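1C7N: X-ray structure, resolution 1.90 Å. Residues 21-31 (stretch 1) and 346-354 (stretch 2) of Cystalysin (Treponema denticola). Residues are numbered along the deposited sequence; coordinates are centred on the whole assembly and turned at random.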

# COMPACT_ATOMS: atom_id res chain seq x y z
N LEU A 21 -4.51 -20.45 -5.53
CA LEU A 21 -4.91 -21.22 -4.37
C LEU A 21 -5.62 -22.49 -4.79
O LEU A 21 -5.42 -23.56 -4.21
CB LEU A 21 -5.84 -20.39 -3.47
CG LEU A 21 -6.45 -21.14 -2.27
CD1 LEU A 21 -5.34 -21.74 -1.43
CD2 LEU A 21 -7.31 -20.19 -1.43
N MET A 22 -6.46 -22.38 -5.82
CA MET A 22 -7.21 -23.52 -6.33
C MET A 22 -6.25 -24.59 -6.85
O MET A 22 -6.35 -25.76 -6.49
CB MET A 22 -8.16 -23.08 -7.45
CG MET A 22 -8.78 -24.21 -8.24
SD MET A 22 -9.89 -23.60 -9.53
CE MET A 22 -8.75 -22.81 -10.64
N TYR A 23 -5.32 -24.18 -7.71
CA TYR A 23 -4.36 -25.12 -8.28
C TYR A 23 -3.49 -25.74 -7.20
O TYR A 23 -3.08 -26.90 -7.32
CB TYR A 23 -3.49 -24.42 -9.33
CG TYR A 23 -4.26 -24.01 -10.57
CD1 TYR A 23 -4.50 -22.67 -10.86
CD2 TYR A 23 -4.78 -24.98 -11.44
CE1 TYR A 23 -5.24 -22.30 -11.98
CE2 TYR A 23 -5.52 -24.61 -12.56
CZ TYR A 23 -5.75 -23.27 -12.83
OH TYR A 23 -6.49 -22.92 -13.94
N SER A 24 -3.21 -24.98 -6.15
CA SER A 24 -2.39 -25.47 -5.05
C SER A 24 -3.15 -26.52 -4.26
O SER A 24 -2.57 -27.50 -3.77
CB SER A 24 -2.00 -24.31 -4.13
OG SER A 24 -1.20 -24.78 -3.06
N GLN A 25 -4.45 -26.32 -4.12
CA GLN A 25 -5.29 -27.25 -3.39
C GLN A 25 -5.57 -28.52 -4.19
O GLN A 25 -5.65 -29.61 -3.62
CB GLN A 25 -6.62 -26.59 -3.01
CG GLN A 25 -6.52 -25.70 -1.79
CD GLN A 25 -7.78 -24.91 -1.54
OE1 GLN A 25 -7.96 -24.33 -0.47
NE2 GLN A 25 -8.66 -24.88 -2.53
N ASN A 26 -5.72 -28.38 -5.50
CA ASN A 26 -6.00 -29.52 -6.35
C ASN A 26 -5.27 -29.38 -7.68
O ASN A 26 -5.83 -28.85 -8.64
CB ASN A 26 -7.51 -29.64 -6.59
CG ASN A 26 -7.89 -30.90 -7.34
OD1 ASN A 26 -7.05 -31.52 -8.00
ND2 ASN A 26 -9.15 -31.29 -7.24
N PRO A 27 -4.01 -29.84 -7.75
CA PRO A 27 -3.21 -29.76 -8.98
C PRO A 27 -3.88 -30.43 -10.18
O PRO A 27 -3.55 -30.13 -11.33
CB PRO A 27 -1.91 -30.44 -8.58
CG PRO A 27 -1.79 -30.11 -7.13
CD PRO A 27 -3.20 -30.35 -6.64
N GLU A 28 -4.81 -31.34 -9.91
CA GLU A 28 -5.51 -32.06 -10.97
C GLU A 28 -6.79 -31.38 -11.45
O GLU A 28 -7.49 -31.92 -12.31
CB GLU A 28 -5.86 -33.48 -10.50
CG GLU A 28 -4.71 -34.48 -10.52
CD GLU A 28 -3.47 -33.98 -9.81
OE1 GLU A 28 -2.65 -33.29 -10.46
OE2 GLU A 28 -3.32 -34.26 -8.60
N VAL A 29 -7.10 -30.21 -10.91
CA VAL A 29 -8.31 -29.49 -11.29
C VAL A 29 -8.40 -29.31 -12.81
O VAL A 29 -7.41 -28.97 -13.47
CB VAL A 29 -8.38 -28.11 -10.60
CG1 VAL A 29 -7.25 -27.22 -11.09
CG2 VAL A 29 -9.72 -27.46 -10.87
N GLY A 30 -9.59 -29.54 -13.36
CA GLY A 30 -9.78 -29.39 -14.79
C GLY A 30 -9.56 -27.97 -15.28
O GLY A 30 -9.65 -27.02 -14.50
N ASN A 31 -9.28 -27.82 -16.57
CA ASN A 31 -9.05 -26.50 -17.16
C ASN A 31 -10.33 -25.67 -17.27
O ASN A 31 -10.27 -24.44 -17.40
CB ASN A 31 -8.41 -26.63 -18.54
CG ASN A 31 -7.11 -27.43 -18.51
OD1 ASN A 31 -7.11 -28.63 -18.20
ND2 ASN A 31 -6.01 -26.78 -18.85
N MET A 346 -15.64 -31.31 -1.72
CA MET A 346 -15.84 -30.20 -2.64
C MET A 346 -14.65 -30.01 -3.57
O MET A 346 -14.82 -29.87 -4.79
CB MET A 346 -16.11 -28.90 -1.88
CG MET A 346 -17.39 -28.92 -1.05
SD MET A 346 -18.86 -29.33 -2.01
CE MET A 346 -20.02 -29.67 -0.69
N ILE A 347 -13.45 -30.01 -3.00
CA ILE A 347 -12.23 -29.82 -3.78
C ILE A 347 -11.88 -30.95 -4.74
O ILE A 347 -11.53 -30.70 -5.89
CB ILE A 347 -11.02 -29.60 -2.86
CG1 ILE A 347 -11.16 -28.29 -2.09
CG2 ILE A 347 -9.73 -29.61 -3.67
CD1 ILE A 347 -10.04 -28.04 -1.10
N HIS A 348 -11.96 -32.19 -4.27
CA HIS A 348 -11.57 -33.32 -5.10
C HIS A 348 -12.66 -34.10 -5.82
O HIS A 348 -12.39 -34.71 -6.85
CB HIS A 348 -10.71 -34.29 -4.28
CG HIS A 348 -9.44 -33.68 -3.77
ND1 HIS A 348 -9.36 -33.05 -2.54
CD2 HIS A 348 -8.22 -33.57 -4.33
CE1 HIS A 348 -8.14 -32.58 -2.38
NE2 HIS A 348 -7.42 -32.88 -3.45
N LYS A 349 -13.88 -34.09 -5.30
CA LYS A 349 -14.96 -34.82 -5.97
C LYS A 349 -15.79 -33.90 -6.86
O LYS A 349 -16.10 -34.26 -7.99
CB LYS A 349 -15.87 -35.50 -4.95
CG LYS A 349 -15.19 -36.60 -4.15
CD LYS A 349 -14.63 -37.68 -5.07
CE LYS A 349 -13.90 -38.76 -4.27
NZ LYS A 349 -13.29 -39.79 -5.15
N ALA A 350 -16.13 -32.73 -6.35
CA ALA A 350 -16.94 -31.77 -7.11
C ALA A 350 -16.10 -30.71 -7.82
O ALA A 350 -16.59 -30.04 -8.72
CB ALA A 350 -17.93 -31.09 -6.18
N GLN A 351 -14.85 -30.57 -7.41
CA GLN A 351 -13.96 -29.57 -7.99
C GLN A 351 -14.66 -28.22 -7.98
O GLN A 351 -14.62 -27.46 -8.95
CB GLN A 351 -13.54 -29.95 -9.40
CG GLN A 351 -12.37 -30.92 -9.41
CD GLN A 351 -11.88 -31.23 -10.80
OE1 GLN A 351 -11.54 -30.33 -11.58
NE2 GLN A 351 -11.83 -32.52 -11.13
N ILE A 352 -15.34 -27.96 -6.87
CA ILE A 352 -16.04 -26.70 -6.68
C ILE A 352 -15.30 -26.09 -5.49
O ILE A 352 -15.19 -26.69 -4.42
CB ILE A 352 -17.54 -26.94 -6.39
CG1 ILE A 352 -18.31 -25.62 -6.49
CG2 ILE A 352 -17.73 -27.58 -5.01
CD1 ILE A 352 -19.81 -25.79 -6.62
N PHE A 353 -14.74 -24.90 -5.70
CA PHE A 353 -13.96 -24.26 -4.65
C PHE A 353 -14.67 -23.11 -3.96
O PHE A 353 -14.67 -21.98 -4.44
CB PHE A 353 -12.62 -23.80 -5.23
CG PHE A 353 -11.81 -24.92 -5.79
CD1 PHE A 353 -12.15 -25.49 -7.02
CD2 PHE A 353 -10.75 -25.46 -5.07
CE1 PHE A 353 -11.44 -26.58 -7.52
CE2 PHE A 353 -10.04 -26.55 -5.56
CZ PHE A 353 -10.39 -27.11 -6.78
N PHE A 354 -15.29 -23.44 -2.83
CA PHE A 354 -16.01 -22.45 -2.04
C PHE A 354 -15.05 -21.91 -1.01
O PHE A 354 -13.86 -22.26 -0.99
CB PHE A 354 -17.16 -23.11 -1.25
CG PHE A 354 -18.24 -23.73 -2.10
CD1 PHE A 354 -18.89 -22.99 -3.09
CD2 PHE A 354 -18.69 -25.02 -1.84
CE1 PHE A 354 -19.97 -23.53 -3.79
CE2 PHE A 354 -19.77 -25.57 -2.53
CZ PHE A 354 -20.41 -24.82 -3.51
O HOH W 1 -10.22 -33.90 -8.60

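Two helix ends and the loops that follow them meet in a small mixed contact, in which an aromatic ring supplies most of the apolar packing and two amide side chains tie one stretch to the backbone of the other. The buried surface, 430 Å² summed over both sides, is modest, and Phe 353 has the largest covered area of any residue, 91 Å².

Met 22 lies over one face of that ring: its CG is 3.5 Å from the centroid of the Phe 353 ring and only 8° off the ring normal, the geometry of a CH-pi contact. Its SD sits over the same ring, 4.2 Å from the centroid of Phe 353 and 27° off the normal. At the ring edge, Gln 25 NE2 approaches Phe 353 CD2 at 3.3 Å and Asn 26 CB approaches Phe 353 CZ at 3.8 Å. Val 29 CG2 adds an apolar contact, 3.9 Å from Phe 353 CE1.

The polar links are directional. Asn 26, the first residue to leave helical phi/psi, points its CA-to-CB bond toward stretch 2, and its ND2 donates to Ile 347 O at 2.8 Å with an angle of 146°. The same ND2 donates to water 1 (3.1 Å to its O), which donates to His 348 O at 2.9 Å; the amide thus reaches two successive carbonyls, one directly and one through solvent. Its OD1 faces its own stretch, accepting a weak bond from Glu 28 N (2.9 Å, 128°) within the type I turn from Asn 26 to Val 29.

Just beyond that turn, Gly 30 N donates to Gln 351 OE1 at 2.8 Å and 172°. Gln 351 likewise follows a helix, with positive phi, so each helix exit contributes a side-chain amide that bonds to the opposing backbone.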